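Long-range contact in metallo-carboxypeptidase (Pseudomonas aeruginosa, PDB 4A39), which is a zinc-dependent peptidase of the M14 family that probably removes residues from the C-terminal ends of peptide or protein chains: residues I176-H180 against D238-W243. Sequence-based numbering, arbitrary orientation.
Sequences IAQQH and DLNRAW. With ZN (zinc ion), chain C; GEM ((2-guanidinoethylmercapto)succinic acid), chain D.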
ATOM      1  N   ILE A 176      -1.103  -9.774   1.343  1.00  4.25           N
ATOM      2  CA  ILE A 176      -2.233  -9.025   0.797  1.00  4.73           C
ATOM      3  C   ILE A 176      -1.890  -7.536   0.840  1.00  5.63           C
ATOM      4  O   ILE A 176      -1.118  -7.088   1.699  1.00  4.56           O
ATOM      5  CB  ILE A 176      -3.551  -9.298   1.571  1.00  5.39           C
ATOM      6  CG1 ILE A 176      -3.489  -8.696   2.972  1.00  6.10           C
ATOM      7  CG2 ILE A 176      -3.798 -10.806   1.647  1.00  5.81           C
ATOM      8  CD1 ILE A 176      -4.787  -8.834   3.736  1.00 11.35           C
ATOM      9  N   ALA A 177      -2.466  -6.770  -0.078  1.00  2.75           N
ATOM     10  CA  ALA A 177      -2.137  -5.351  -0.151  1.00  3.03           C
ATOM     11  C   ALA A 177      -3.279  -4.373  -0.366  1.00  3.81           C
ATOM     12  O   ALA A 177      -4.335  -4.712  -0.898  1.00  3.83           O
ATOM     13  CB  ALA A 177      -1.099  -5.142  -1.250  1.00  1.64           C
ATOM     14  N   GLN A 178      -3.016  -3.141   0.055  1.00  4.11           N
ATOM     15  CA  GLN A 178      -3.913  -2.003  -0.095  1.00  5.17           C
ATOM     16  C   GLN A 178      -5.347  -2.118   0.410  1.00  5.44           C
ATOM     17  O   GLN A 178      -6.292  -1.786  -0.309  1.00  5.80           O
ATOM     18  CB  GLN A 178      -3.906  -1.547  -1.568  1.00  4.13           C
ATOM     19  CG  GLN A 178      -3.776  -0.025  -1.744  1.00  3.84           C
ATOM     20  CD  GLN A 178      -3.465   0.387  -3.177  1.00  3.84           C
ATOM     21  OE1 GLN A 178      -2.560  -0.158  -3.801  1.00  5.83           O
ATOM     22  NE2 GLN A 178      -4.208   1.366  -3.698  1.00  5.94           N
ATOM     23  N   GLN A 179      -5.514  -2.589   1.643  1.00  4.37           N
ATOM     24  CA  GLN A 179      -6.849  -2.652   2.235  1.00  3.14           C
ATOM     25  C   GLN A 179      -7.365  -1.215   2.311  1.00  3.89           C
ATOM     26  O   GLN A 179      -8.566  -0.966   2.222  1.00  5.16           O
ATOM     27  CB  GLN A 179      -6.805  -3.234   3.641  1.00  4.07           C
ATOM     28  CG  GLN A 179      -6.645  -4.731   3.708  1.00  4.60           C
ATOM     29  CD  GLN A 179      -6.892  -5.228   5.112  1.00  4.93           C
ATOM     30  OE1 GLN A 179      -8.043  -5.344   5.548  1.00  5.80           O
ATOM     31  NE2 GLN A 179      -5.815  -5.492   5.846  1.00  4.47           N
ATOM     32  N   HIS A 180      -6.446  -0.274   2.512  1.00  3.43           N
ATOM     33  CA  HIS A 180      -6.785   1.148   2.558  1.00  5.15           C
ATOM     34  C   HIS A 180      -6.425   1.649   1.161  1.00  4.67           C
ATOM     35  O   HIS A 180      -5.252   1.702   0.792  1.00  5.46           O
ATOM     36  CB  HIS A 180      -5.966   1.836   3.649  1.00  4.54           C
ATOM     37  CG  HIS A 180      -6.324   1.376   5.029  1.00  4.06           C
ATOM     38  ND1 HIS A 180      -5.381   1.030   5.971  1.00  6.73           N
ATOM     39  CD2 HIS A 180      -7.528   1.196   5.621  1.00  6.38           C
ATOM     40  CE1 HIS A 180      -5.986   0.655   7.083  1.00  5.76           C
ATOM     41  NE2 HIS A 180      -7.290   0.745   6.897  1.00  4.08           N
ATOM     42  N   ASP A 238     -13.888   0.435   7.191  1.00  6.74           N
ATOM     43  CA  ASP A 238     -12.425   0.394   7.229  1.00  7.04           C
ATOM     44  C   ASP A 238     -12.144  -1.107   7.228  1.00  5.98           C
ATOM     45  O   ASP A 238     -12.371  -1.780   8.234  1.00  7.25           O
ATOM     46  CB  ASP A 238     -11.898   1.011   8.532  1.00  6.44           C
ATOM     47  CG  ASP A 238     -10.372   1.019   8.611  1.00  6.06           C
ATOM     48  OD1 ASP A 238      -9.726   0.160   7.973  1.00  5.92           O
ATOM     49  OD2 ASP A 238      -9.816   1.879   9.328  1.00  7.80           O
ATOM     50  N   LEU A 239     -11.663  -1.633   6.106  1.00  5.66           N
ATOM     51  CA  LEU A 239     -11.409  -3.064   6.006  1.00  6.43           C
ATOM     52  C   LEU A 239     -10.446  -3.602   7.056  1.00  4.61           C
ATOM     53  O   LEU A 239     -10.573  -4.754   7.482  1.00  4.91           O
ATOM     54  CB  LEU A 239     -10.910  -3.423   4.600  1.00  6.04           C
ATOM     55  CG  LEU A 239     -11.927  -3.253   3.465  1.00  7.18           C
ATOM     56  CD1 LEU A 239     -11.320  -3.769   2.166  1.00  6.34           C
ATOM     57  CD2 LEU A 239     -13.201  -4.023   3.783  1.00  7.72           C
ATOM     58  N   ASN A 240      -9.494  -2.787   7.499  1.00  5.68           N
ATOM     59  CA  ASN A 240      -8.575  -3.303   8.494  1.00  5.47           C
ATOM     60  C   ASN A 240      -9.078  -3.201   9.928  1.00  6.87           C
ATOM     61  O   ASN A 240      -8.291  -3.212  10.878  1.00  6.30           O
ATOM     62  CB  ASN A 240      -7.191  -2.672   8.366  1.00  5.38           C
ATOM     63  CG  ASN A 240      -6.109  -3.600   8.873  1.00  6.34           C
ATOM     64  OD1 ASN A 240      -6.198  -4.817   8.688  1.00  5.87           O
ATOM     65  ND2 ASN A 240      -5.090  -3.045   9.505  1.00  7.23           N
ATOM     66  N   ARG A 241     -10.395  -3.097  10.070  1.00  6.99           N
ATOM     67  CA  ARG A 241     -11.045  -3.074  11.376  1.00  6.58           C
ATOM     68  C   ARG A 241     -12.210  -4.064  11.282  1.00  6.91           C
ATOM     69  O   ARG A 241     -13.062  -4.120  12.167  1.00  6.96           O
ATOM     70  CB  ARG A 241     -11.589  -1.680  11.709  1.00  6.51           C
ATOM     71  CG  ARG A 241     -10.524  -0.615  11.919  1.00  7.61           C
ATOM     72  CD  ARG A 241      -9.689  -0.887  13.158  1.00  7.07           C
ATOM     73  NE  ARG A 241      -8.709   0.176  13.368  1.00  8.47           N
ATOM     74  CZ  ARG A 241      -7.609   0.332  12.637  1.00  9.54           C
ATOM     75  NH1 ARG A 241      -7.334  -0.514  11.651  1.00  9.35           N
ATOM     76  NH2 ARG A 241      -6.793   1.352  12.874  1.00  9.52           N
ATOM     77  N   ALA A 242     -12.231  -4.847  10.202  1.00  6.15           N
ATOM     78  CA  ALA A 242     -13.311  -5.807   9.978  1.00  6.57           C
ATOM     79  C   ALA A 242     -12.899  -7.268  10.082  1.00  7.87           C
ATOM     80  O   ALA A 242     -13.663  -8.153   9.698  1.00  8.08           O
ATOM     81  CB  ALA A 242     -13.941  -5.561   8.611  1.00  8.89           C
ATOM     82  N   TRP A 243     -11.715  -7.539  10.617  1.00  7.85           N
ATOM     83  CA  TRP A 243     -11.274  -8.923  10.695  1.00  6.58           C
ATOM     84  C   TRP A 243     -11.842  -9.751  11.839  1.00  8.32           C
ATOM     85  O   TRP A 243     -11.867 -10.978  11.767  1.00  7.21           O
ATOM     86  CB  TRP A 243      -9.748  -8.975  10.679  1.00  5.85           C
ATOM     87  CG  TRP A 243      -9.221  -8.548   9.343  1.00  4.73           C
ATOM     88  CD1 TRP A 243      -9.230  -7.284   8.825  1.00  5.98           C
ATOM     89  CD2 TRP A 243      -8.696  -9.399   8.315  1.00  4.73           C
ATOM     90  NE1 TRP A 243      -8.748  -7.294   7.538  1.00  4.74           N
ATOM     91  CE2 TRP A 243      -8.413  -8.578   7.199  1.00  5.00           C
ATOM     92  CE3 TRP A 243      -8.440 -10.773   8.226  1.00  5.99           C
ATOM     93  CZ2 TRP A 243      -7.887  -9.085   6.009  1.00  5.03           C
ATOM     94  CZ3 TRP A 243      -7.915 -11.280   7.040  1.00  5.10           C
ATOM     95  CH2 TRP A 243      -7.645 -10.437   5.948  1.00  4.72           C
TER
HETATM   96 ZN    ZN C1376      -3.293   1.202   5.943  1.00  4.89          ZN
HETATM   97  C8  GEM D1377      -2.666   0.437  10.529  1.00 20.65           C
HETATM   98  S7  GEM D1377      -2.133  -1.138   9.764  1.00 27.79           S
HETATM   99  C6  GEM D1377      -1.323  -1.946  11.192  1.00 21.99           C
HETATM  100  C5  GEM D1377      -0.705  -0.980  12.207  1.00 19.59           C
HETATM  101  N3  GEM D1377      -1.758  -0.282  12.959  1.00 18.95           N
HETATM  102  C1  GEM D1377      -1.879  -0.496  14.268  1.00 17.79           C
HETATM  103  N4  GEM D1377      -1.054  -1.348  14.873  1.00 18.93           N
HETATM  104  N2  GEM D1377      -2.821   0.124  14.971  1.00 18.70           N
HETATM  105  C9  GEM D1377      -4.181   0.626  10.429  1.00 19.23           C
HETATM  106  O14 GEM D1377      -4.855  -0.318   9.960  1.00 16.11           O
HETATM  107  O15 GEM D1377      -4.636   1.719  10.826  1.00 18.70           O
HETATM  108  C10 GEM D1377      -1.930   1.625   9.906  1.00 17.72           C
HETATM  109  C11 GEM D1377      -2.229   1.761   8.410  1.00 15.49           C
HETATM  110  O12 GEM D1377      -1.252   1.843   7.633  1.00  9.14           O
HETATM  111  O13 GEM D1377      -3.432   1.799   8.078  1.00 12.44           O
HETATM  112  O   HOH W   1     -10.677  -0.125   3.892  1.00  7.19           O
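H180 NE2 donates a hydrogen bond to D238 OD1 (2.7 Å), which lies in the imidazole plane; the nitrogen meets that oxygen on its syn side, about 29° out of the carboxylate plane. Histidine suits this place because its second nitrogen, ND1, binds the zinc ion at 2.1 Å; tied at both nitrogens, the ring has its rotation fixed, and the carboxylate probably makes it a more electron-rich ligand. The same OD1 accepts N240 N from the opposite face of the carboxylate plane, closing an Asx turn, while OD2 forms a salt bridge with R231.

Q179's amide offers acceptor and donor at one end, and both are satisfied. W243, an apolar ring with one N-H, points NE1 almost straight at Q179 OE1 (2.9 Å, 161°), whereas Q179 NE2 gives a more bent bond to N240 OD1, also 2.9 Å, arriving above that carbonyl's plane, and a second to D271. A chi1 of -152° swings N240's amide away from its own backbone N, joining Q179 to the inhibitor: OD1 also accepts from A332 N, and ND2 donates to GEM O14 at 2.8 Å. R241 grips the same inhibitor carboxylate with NH1 and NH2, as the M14 Asn-Arg pair does with a substrate's C-terminus. A water joins Q179 O to L239 N.

The contact links the end of strand 171-177 to the loop before helix 252-264. I176, which also touches strand 268-275, packs its CD1 against W243 CZ2 (3.9 Å), while the indole also touches helices 252-264 and 332-340.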